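Local coordinates for protein SeviL (Septifer virgatus, PDB 6LF2) that binds the glycans of GM1b and asialo-GM1 as an R-type lectin with a beta-trefoil fold, at residues 16-21 / 107-112; 23-26 / 31-34; 63-68 / 72-77. One frame throughout, in Å; residues are numbered along the deposited sequence.

Interaction 2, the hairpin of 23-26 and 31-34, lies between the other two and carries part of the glycan pocket. Its centre is about 12 Å from those of interactions 1 and 3. Ile34 joins it to interaction 1: Gly112 O is 3.0 Å from Ile34 N, a probable hydrogen bond. Tyr25 and Leu32 join it to interaction 3, where Tyr25 CD1 is 3.7 Å from Met74 CG. Interactions 1 and 3 have centres about 18 Å apart and touch through Leu107, which packs on Leu65 and Val72. Neither reaches the sugar: the Asn19 side chain is about 11 Å from a bound galactose and the Met74 side chain about 13 Å from the N-acetylgalactosamine.

Interaction 1. Residues 16-21 / 107-112; sequences NRENGG and LDYNGG
Tyr109 reaches the 16-21 turn with its ring under the Asn19 amide and its edge against Asn16. The Asn19 amide lies almost flat over one ring face, with the two planes 14° apart. Its ND2 sits 3.4 Å from Tyr109 CZ, offset toward the rim. The Asn16 amide stands at the ring edge instead, its plane turned 90° from the ring. Asn16 OD1 is 3.3 Å from Tyr109 CE2, and ND2 of the same amide also faces this edge. At the far end of the ring, Tyr109 OH rests 3.5 Å from Glu18 CG. No hydrogen bond crosses between the segments.

The contact ties the turn after strand 6-16 to strand 106-110, two parts of the beta-trefoil far apart in sequence. The turn is shaped by two Asx turns. Asn16 OD1 accepts from Glu18 N at 2.8 Å. Asn19 OD1 accepts from Gly21 N, and this donor sits well out of the plane of the Asn19 side-chain carbonyl. Both amides are thereby held in place against the ring. Asn16 ND2 donates to Ser123 O, which adds a second hold. With chi1 at 67°, Tyr109 CG lies between the backbone N and the carbonyl carbon, and the ring extends from there to the turn. The Glu18 carboxylate turns from the tyrosine to a salt bridge with Lys38 of the second subunit.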
loop_
_atom_site.group_PDB
_atom_site.type_symbol
_atom_site.label_atom_id
_atom_site.label_comp_id
_atom_site.label_asym_id
_atom_site.label_seq_id
_atom_site.Cartn_x
_atom_site.Cartn_y
_atom_site.Cartn_z
ATOM N N ASN B 16 4.341 5.565 2.573
ATOM C CA ASN B 16 5.622 6.176 2.256
ATOM C C ASN B 16 6.592 5.158 1.675
ATOM O O ASN B 16 6.736 4.053 2.199
ATOM C CB ASN B 16 6.229 6.791 3.518
ATOM C CG ASN B 16 7.268 7.842 3.198
ATOM O OD1 ASN B 16 8.436 7.528 2.952
ATOM N ND2 ASN B 16 6.845 9.102 3.182
ATOM N N ARG B 17 7.289 5.561 0.606
ATOM C CA ARG B 17 8.297 4.684 0.008
ATOM C C ARG B 17 9.440 4.376 0.965
ATOM O O ARG B 17 10.020 3.281 0.910
ATOM C CB ARG B 17 8.858 5.320 -1.259
ATOM C CG ARG B 17 9.787 4.391 -2.052
ATOM C CD ARG B 17 10.112 5.031 -3.383
ATOM N NE ARG B 17 11.045 4.228 -4.172
ATOM C CZ ARG B 17 12.361 4.234 -3.996
ATOM N NH1 ARG B 17 12.901 4.992 -3.050
ATOM N NH2 ARG B 17 13.137 3.479 -4.763
ATOM N N GLU B 18 9.823 5.334 1.818
ATOM C CA GLU B 18 11.083 5.190 2.534
ATOM C C GLU B 18 10.996 4.238 3.723
ATOM O O GLU B 18 11.985 3.561 4.030
ATOM C CB GLU B 18 11.579 6.574 2.967
ATOM C CG GLU B 18 12.959 6.585 3.594
ATOM C CD GLU B 18 14.083 6.328 2.597
ATOM O OE1 GLU B 18 13.824 6.238 1.379
ATOM O OE2 GLU B 18 15.243 6.216 3.045
ATOM N N ASN B 19 9.837 4.148 4.393
ATOM C CA ASN B 19 9.680 3.260 5.533
ATOM C C ASN B 19 8.442 2.371 5.474
ATOM O O ASN B 19 8.191 1.629 6.431
ATOM C CB ASN B 19 9.650 4.074 6.836
ATOM C CG ASN B 19 8.442 4.992 6.932
ATOM O OD1 ASN B 19 7.611 5.053 6.028
ATOM N ND2 ASN B 19 8.344 5.712 8.043
ATOM N N GLY B 20 7.677 2.405 4.386
ATOM C CA GLY B 20 6.447 1.638 4.287
ATOM C C GLY B 20 5.344 2.067 5.226
ATOM O O GLY B 20 4.347 1.347 5.354
ATOM N N GLY B 21 5.495 3.217 5.889
ATOM C CA GLY B 21 4.500 3.658 6.851
ATOM C C GLY B 21 3.301 4.337 6.213
ATOM O O GLY B 21 3.388 4.970 5.156
ATOM N N LEU B 107 4.541 17.084 1.711
ATOM C CA LEU B 107 4.227 16.206 2.835
ATOM C C LEU B 107 5.366 15.227 3.091
ATOM O O LEU B 107 5.839 14.556 2.175
ATOM C CB LEU B 107 2.932 15.440 2.557
ATOM C CG LEU B 107 2.393 14.649 3.752
ATOM C CD1 LEU B 107 1.999 15.600 4.894
ATOM C CD2 LEU B 107 1.216 13.800 3.330
ATOM N N ASP B 108 5.788 15.141 4.348
ATOM C CA ASP B 108 6.970 14.394 4.755
ATOM C C ASP B 108 6.664 13.801 6.124
ATOM O O ASP B 108 5.549 13.943 6.643
ATOM C CB ASP B 108 8.196 15.323 4.764
ATOM C CG ASP B 108 9.523 14.585 4.662
ATOM O OD1 ASP B 108 9.619 13.391 5.024
ATOM O OD2 ASP B 108 10.498 15.234 4.228
ATOM N N TYR B 109 7.650 13.142 6.726
ATOM C CA TYR B 109 7.465 12.660 8.084
ATOM C C TYR B 109 8.738 12.881 8.889
ATOM O O TYR B 109 9.835 13.041 8.345
ATOM C CB TYR B 109 7.028 11.177 8.121
ATOM C CG TYR B 109 8.076 10.184 7.645
ATOM C CD1 TYR B 109 9.012 9.654 8.528
ATOM C CD2 TYR B 109 8.121 9.768 6.319
ATOM C CE1 TYR B 109 9.974 8.757 8.103
ATOM C CE2 TYR B 109 9.081 8.870 5.886
ATOM C CZ TYR B 109 10.002 8.367 6.783
ATOM O OH TYR B 109 10.961 7.467 6.366
ATOM N N ASN B 110 8.562 12.929 10.206
ATOM C CA ASN B 110 9.673 12.963 11.155
ATOM C C ASN B 110 9.271 12.098 12.339
ATOM O O ASN B 110 8.366 12.467 13.094
ATOM C CB ASN B 110 9.978 14.389 11.604
ATOM C CG ASN B 110 11.191 14.460 12.503
ATOM O OD1 ASN B 110 12.301 14.716 12.041
ATOM N ND2 ASN B 110 10.991 14.211 13.791
ATOM N N GLY B 111 9.928 10.952 12.505
ATOM C CA GLY B 111 9.458 10.010 13.509
ATOM C C GLY B 111 8.053 9.562 13.156
ATOM O O GLY B 111 7.771 9.171 12.019
ATOM N N GLY B 112 7.147 9.637 14.126
ATOM C CA GLY B 112 5.752 9.327 13.886
ATOM C C GLY B 112 4.893 10.481 13.425
ATOM O O GLY B 112 3.689 10.298 13.221
#

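Interaction 2. Residues 23-26 / 31-34; sequences AFYN and DLGI. With NGA (2-acetamido-2-deoxy-beta-D-galactopyranose), chain D; GAL (beta-D-galactopyranose), chain C.
Phe24 presents one ring face to the N-acetylgalactosamine and the other to Gly33. NGA C6 lies over the ring centre, 3.7 Å from Phe24 CG. On the opposite face Gly33 CA makes a CH-pi contact, 4.2 Å from the centroid of the Phe24 ring. Gly33 has no side chain, so the ring can lie close against the backbone of the partner strand. With CG between the backbone N and the carbonyl carbon (chi1 71°), the Phe24 ring leans over that strand. Asp31 OD2 meets the ring edge, 3.5 Å from Phe24 CE2, with the carboxylate plane 89° from the ring plane. The second direct contact to sugar is Asn26: its ND2 donates to O4 of one galactose at 3.2 Å, and the bond is bent (141°). Another bound galactose touches Phe24.

Asn26 ND2 is also hydrogen-bonded to Asp42, and Asn26 OD1 accepts from Arg29 N, so the amide is fixed at both ends. Asp31 OD2 forms a salt bridge with Arg29, which is itself hydrogen-bonded to the N-acetylgalactosamine, as are Asp42 and Gln43; the bridge probably helps to hold the arginine toward the sugar.

Behind these groups is the strand pair. Phe24 with Gly33 and Asn26 with Asp31 are hydrogen-bonded pairs; Asn26 N to Asp31 O measures 2.8 Å. Tyr25 with Leu32 is a non-hydrogen-bonded pair on the face away from the sugar, where Tyr25 CB touches Leu32 CD1 at 3.9 Å. The whole is an antiparallel beta hairpin with one face turned to the glycan, part of a carbohydrate site in an R-type lectin of beta-trefoil fold.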
loop_
_atom_site.group_PDB
_atom_site.type_symbol
_atom_site.label_atom_id
_atom_site.label_comp_id
_atom_site.label_asym_id
_atom_site.label_seq_id
_atom_site.Cartn_x
_atom_site.Cartn_y
_atom_site.Cartn_z
ATOM N N ALA B 23 0.060 7.010 6.554
ATOM C CA ALA B 23 -0.566 8.136 7.232
ATOM C C ALA B 23 -1.878 7.688 7.862
ATOM O O ALA B 23 -2.619 6.911 7.267
ATOM C CB ALA B 23 -0.825 9.258 6.227
ATOM N N PHE B 24 -2.171 8.183 9.064
ATOM C CA PHE B 24 -3.427 7.833 9.723
ATOM C C PHE B 24 -3.969 9.042 10.477
ATOM O O PHE B 24 -3.228 9.960 10.832
ATOM C CB PHE B 24 -3.258 6.640 10.683
ATOM C CG PHE B 24 -2.467 6.954 11.929
ATOM C CD1 PHE B 24 -1.089 6.797 11.949
ATOM C CD2 PHE B 24 -3.104 7.416 13.082
ATOM C CE1 PHE B 24 -0.348 7.084 13.102
ATOM C CE2 PHE B 24 -2.369 7.722 14.230
ATOM C CZ PHE B 24 -0.989 7.552 14.239
ATOM N N TYR B 25 -5.281 9.025 10.724
ATOM C CA TYR B 25 -5.909 10.000 11.614
ATOM C C TYR B 25 -6.942 9.264 12.457
ATOM O O TYR B 25 -7.934 8.768 11.917
ATOM C CB TYR B 25 -6.563 11.152 10.850
ATOM C CG TYR B 25 -7.287 12.110 11.781
ATOM C CD1 TYR B 25 -6.599 12.762 12.785
ATOM C CD2 TYR B 25 -8.659 12.337 11.662
ATOM C CE1 TYR B 25 -7.250 13.638 13.652
ATOM C CE2 TYR B 25 -9.317 13.210 12.531
ATOM C CZ TYR B 25 -8.601 13.850 13.523
ATOM O OH TYR B 25 -9.231 14.725 14.400
ATOM N N ASN B 26 -6.704 9.210 13.769
ATOM C CA ASN B 26 -7.634 8.616 14.729
ATOM C C ASN B 26 -8.371 9.737 15.454
ATOM O O ASN B 26 -7.776 10.449 16.272
ATOM C CB ASN B 26 -6.897 7.725 15.727
ATOM C CG ASN B 26 -7.844 6.844 16.526
ATOM O OD1 ASN B 26 -8.499 7.305 17.470
ATOM N ND2 ASN B 26 -7.921 5.564 16.155
ATOM N N ASP B 31 -5.286 11.976 17.024
ATOM C CA ASP B 31 -3.937 11.533 16.683
ATOM C C ASP B 31 -3.766 11.492 15.169
ATOM O O ASP B 31 -4.416 10.693 14.486
ATOM C CB ASP B 31 -3.651 10.161 17.294
ATOM C CG ASP B 31 -2.181 9.797 17.247
ATOM O OD1 ASP B 31 -1.379 10.681 16.889
ATOM O OD2 ASP B 31 -1.826 8.638 17.575
ATOM N N LEU B 32 -2.894 12.350 14.648
ATOM C CA LEU B 32 -2.509 12.351 13.243
ATOM C C LEU B 32 -1.042 11.961 13.150
ATOM O O LEU B 32 -0.212 12.529 13.861
ATOM C CB LEU B 32 -2.718 13.734 12.623
ATOM C CG LEU B 32 -2.312 13.915 11.160
ATOM C CD1 LEU B 32 -3.250 13.165 10.233
ATOM C CD2 LEU B 32 -2.299 15.407 10.800
ATOM N N GLY B 33 -0.718 10.992 12.299
ATOM C CA GLY B 33 0.658 10.539 12.238
ATOM C C GLY B 33 0.908 9.556 11.112
ATOM O O GLY B 33 0.121 9.452 10.173
ATOM N N ILE B 34 2.043 8.862 11.209
ATOM C CA ILE B 34 2.408 7.788 10.286
ATOM C C ILE B 34 2.778 6.552 11.107
ATOM O O ILE B 34 3.450 6.651 12.140
ATOM C CB ILE B 34 3.556 8.221 9.340
ATOM C CG1 ILE B 34 3.960 7.086 8.395
ATOM C CG2 ILE B 34 4.767 8.720 10.126
ATOM C CD1 ILE B 34 5.041 7.500 7.386
HETATM C C1 NGA D . -1.947 2.371 16.892
HETATM C C2 NGA D . -3.319 2.530 17.548
HETATM C C3 NGA D . -4.438 2.212 16.563
HETATM C C4 NGA D . -4.226 2.967 15.251
HETATM C C5 NGA D . -2.793 2.808 14.743
HETATM C C6 NGA D . -2.533 3.643 13.491
HETATM C C7 NGA D . -3.604 2.267 19.955
HETATM C C8 NGA D . -4.075 1.362 21.057
HETATM N N2 NGA D . -3.419 1.717 18.750
HETATM O O3 NGA D . -5.656 2.648 17.131
HETATM O O4 NGA D . -4.504 4.342 15.449
HETATM O O5 NGA D . -1.901 3.216 15.754
HETATM O O6 NGA D . -3.229 3.134 12.384
HETATM O O7 NGA D . -3.397 3.457 20.185
HETATM C C1 GAL C . -6.793 1.838 16.793
HETATM C C2 GAL C . -7.834 2.044 17.913
HETATM C C3 GAL C . -9.146 1.328 17.597
HETATM C C4 GAL C . -9.674 1.816 16.228
HETATM C C5 GAL C . -8.555 1.571 15.200
HETATM C C6 GAL C . -8.834 2.073 13.807
HETATM O O2 GAL C . -7.357 1.570 19.175
HETATM O O3 GAL C . -10.129 1.580 18.604
HETATM O O4 GAL C . -10.046 3.221 16.254
HETATM O O5 GAL C . -7.341 2.230 15.588
HETATM O O6 GAL C . -9.799 1.286 13.180
#

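Interaction 3. Residues 63-68 / 72-77; sequences KFLQYN and VIMSDI
Strands 63-67 and 72-75 form an antiparallel beta hairpin of the beta-trefoil. Phe64 pairs with Ser75 and Gln66 with Ile73 as hydrogen-bonded pairs. Ser75 N to Phe64 O is 2.7 Å and nearly straight at 172°. Leu65 with Met74 and Tyr67 with Val72 are the non-hydrogen-bonded pairs, and their side chains share one face. There Leu65 CD1 touches Val72 CG1 at 3.6 Å and also reaches Met74 SD. Two turns in the Met74 chain bring CE back to 3.6 Å from Lys63 CB. Leu32 of strand 31-35 packs on Leu65, Val72 and Met74. Tyr67 CD1 touches Val72 CG2 at 3.8 Å.

At the open end of the hairpin the Lys63 and Asp76 chains run out together. Lys63 NZ forms a salt bridge with Asp76 OD1 at 2.6 Å. The nitrogen meets the oxygen nearly along its C-O bond. Phe64 lies on the other face, with Asp76 O at its ring edge.

Gln66 and Ile73 extend in a common direction as neighbours, and Gln66 OE1 is 3.3 Å from Ile73 CD1. Gln66 NE2 is hydrogen-bonded to Thr81. It also donates to a water, which in turn donates to Ser75 OG. That hydroxyl gives its own hydrogen to Ile77 O at 2.6 Å, on a lone pair in the carbonyl plane.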
loop_
_atom_site.group_PDB
_atom_site.type_symbol
_atom_site.label_atom_id
_atom_site.label_comp_id
_atom_site.label_asym_id
_atom_site.label_seq_id
_atom_site.Cartn_x
_atom_site.Cartn_y
_atom_site.Cartn_z
ATOM N N LYS B 63 -12.971 15.751 8.094
ATOM C CA LYS B 63 -11.950 16.789 8.138
ATOM C C LYS B 63 -11.009 16.642 6.946
ATOM O O LYS B 63 -11.077 15.677 6.182
ATOM C CB LYS B 63 -11.152 16.738 9.448
ATOM C CG LYS B 63 -11.983 16.735 10.726
ATOM C CD LYS B 63 -11.066 16.778 11.936
ATOM C CE LYS B 63 -11.786 16.449 13.232
ATOM N NZ LYS B 63 -12.765 17.497 13.637
ATOM N N PHE B 64 -10.101 17.608 6.808
ATOM C CA PHE B 64 -9.234 17.696 5.642
ATOM C C PHE B 64 -7.789 17.886 6.069
ATOM O O PHE B 64 -7.502 18.670 6.970
ATOM C CB PHE B 64 -9.654 18.847 4.736
ATOM C CG PHE B 64 -11.093 18.791 4.323
ATOM C CD1 PHE B 64 -11.469 18.146 3.155
ATOM C CD2 PHE B 64 -12.074 19.394 5.102
ATOM C CE1 PHE B 64 -12.804 18.094 2.772
ATOM C CE2 PHE B 64 -13.402 19.346 4.727
ATOM C CZ PHE B 64 -13.770 18.694 3.564
ATOM N N LEU B 65 -6.879 17.173 5.405
ATOM C CA LEU B 65 -5.457 17.343 5.679
ATOM C C LEU B 65 -4.973 18.728 5.253
ATOM O O LEU B 65 -5.169 19.149 4.109
ATOM C CB LEU B 65 -4.649 16.271 4.954
ATOM C CG LEU B 65 -3.182 16.164 5.386
ATOM C CD1 LEU B 65 -3.072 15.657 6.787
ATOM C CD2 LEU B 65 -2.394 15.256 4.430
ATOM N N GLN B 66 -4.308 19.416 6.166
ATOM C CA GLN B 66 -3.973 20.820 6.005
ATOM C C GLN B 66 -2.529 21.056 6.411
ATOM O O GLN B 66 -2.021 20.420 7.334
ATOM C CB GLN B 66 -4.895 21.695 6.868
ATOM C CG GLN B 66 -4.646 23.194 6.777
ATOM C CD GLN B 66 -5.507 23.969 7.757
ATOM O OE1 GLN B 66 -5.743 23.516 8.884
ATOM N NE2 GLN B 66 -5.995 25.133 7.332
ATOM N N TYR B 67 -1.869 21.991 5.730
ATOM C CA TYR B 67 -0.609 22.539 6.217
ATOM C C TYR B 67 -0.779 24.038 6.391
ATOM O O TYR B 67 -1.183 24.723 5.449
ATOM C CB TYR B 67 0.541 22.245 5.257
ATOM C CG TYR B 67 1.874 22.694 5.800
ATOM C CD1 TYR B 67 2.304 22.265 7.039
ATOM C CD2 TYR B 67 2.698 23.542 5.073
ATOM C CE1 TYR B 67 3.515 22.660 7.551
ATOM C CE2 TYR B 67 3.916 23.943 5.574
ATOM C CZ TYR B 67 4.317 23.499 6.811
ATOM O OH TYR B 67 5.530 23.891 7.315
ATOM N N ASN B 68 -0.487 24.544 7.590
ATOM C CA ASN B 68 -0.756 25.943 7.910
ATOM C C ASN B 68 0.504 26.799 7.930
ATOM O O ASN B 68 0.467 27.922 8.448
ATOM C CB ASN B 68 -1.486 26.055 9.253
ATOM C CG ASN B 68 -0.651 25.577 10.422
ATOM O OD1 ASN B 68 0.559 25.385 10.309
ATOM N ND2 ASN B 68 -1.303 25.382 11.566
ATOM N N VAL B 72 1.377 20.170 10.044
ATOM C CA VAL B 72 0.330 19.434 9.355
ATOM C C VAL B 72 -0.740 19.070 10.371
ATOM O O VAL B 72 -0.433 18.504 11.426
ATOM C CB VAL B 72 0.907 18.179 8.683
ATOM C CG1 VAL B 72 -0.184 17.415 7.925
ATOM C CG2 VAL B 72 2.042 18.570 7.760
ATOM N N ILE B 73 -1.993 19.407 10.064
ATOM C CA ILE B 73 -3.117 19.202 10.969
ATOM C C ILE B 73 -4.335 18.836 10.133
ATOM O O ILE B 73 -4.326 18.942 8.905
ATOM C CB ILE B 73 -3.410 20.461 11.821
ATOM C CG1 ILE B 73 -3.676 21.648 10.905
ATOM C CG2 ILE B 73 -2.244 20.780 12.757
ATOM C CD1 ILE B 73 -4.082 22.903 11.656
ATOM N N MET B 74 -5.401 18.412 10.814
ATOM C CA MET B 74 -6.693 18.198 10.174
ATOM C C MET B 74 -7.565 19.434 10.376
ATOM O O MET B 74 -7.676 19.941 11.498
ATOM C CB MET B 74 -7.383 16.950 10.735
ATOM C CG MET B 74 -6.584 15.649 10.517
ATOM S SD MET B 74 -6.425 15.201 8.780
ATOM C CE MET B 74 -8.147 15.010 8.307
ATOM N N SER B 75 -8.167 19.914 9.289
ATOM C CA SER B 75 -9.037 21.084 9.294
ATOM C C SER B 75 -10.499 20.661 9.208
ATOM O O SER B 75 -10.853 19.785 8.413
ATOM C CB SER B 75 -8.699 22.007 8.117
ATOM O OG SER B 75 -9.614 23.095 8.028
ATOM N N ASP B 76 -11.362 21.307 10.004
ATOM C CA ASP B 76 -12.794 21.045 9.897
ATOM C C ASP B 76 -13.385 21.575 8.595
ATOM O O ASP B 76 -14.425 21.072 8.152
ATOM C CB ASP B 76 -13.531 21.659 11.090
ATOM C CG ASP B 76 -13.093 21.065 12.408
ATOM O OD1 ASP B 76 -12.846 19.840 12.444
ATOM O OD2 ASP B 76 -12.994 21.813 13.406
ATOM N N ILE B 77 -12.739 22.555 7.964
ATOM C CA ILE B 77 -13.272 23.244 6.793
ATOM C C ILE B 77 -12.265 23.139 5.653
ATOM O O ILE B 77 -11.055 23.224 5.876
ATOM C CB ILE B 77 -13.583 24.724 7.113
ATOM C CG1 ILE B 77 -14.700 24.827 8.156
ATOM C CG2 ILE B 77 -13.953 25.506 5.848
ATOM C CD1 ILE B 77 -14.206 24.963 9.584
HETATM O O HOH W 1 -8.518 25.839 8.350
#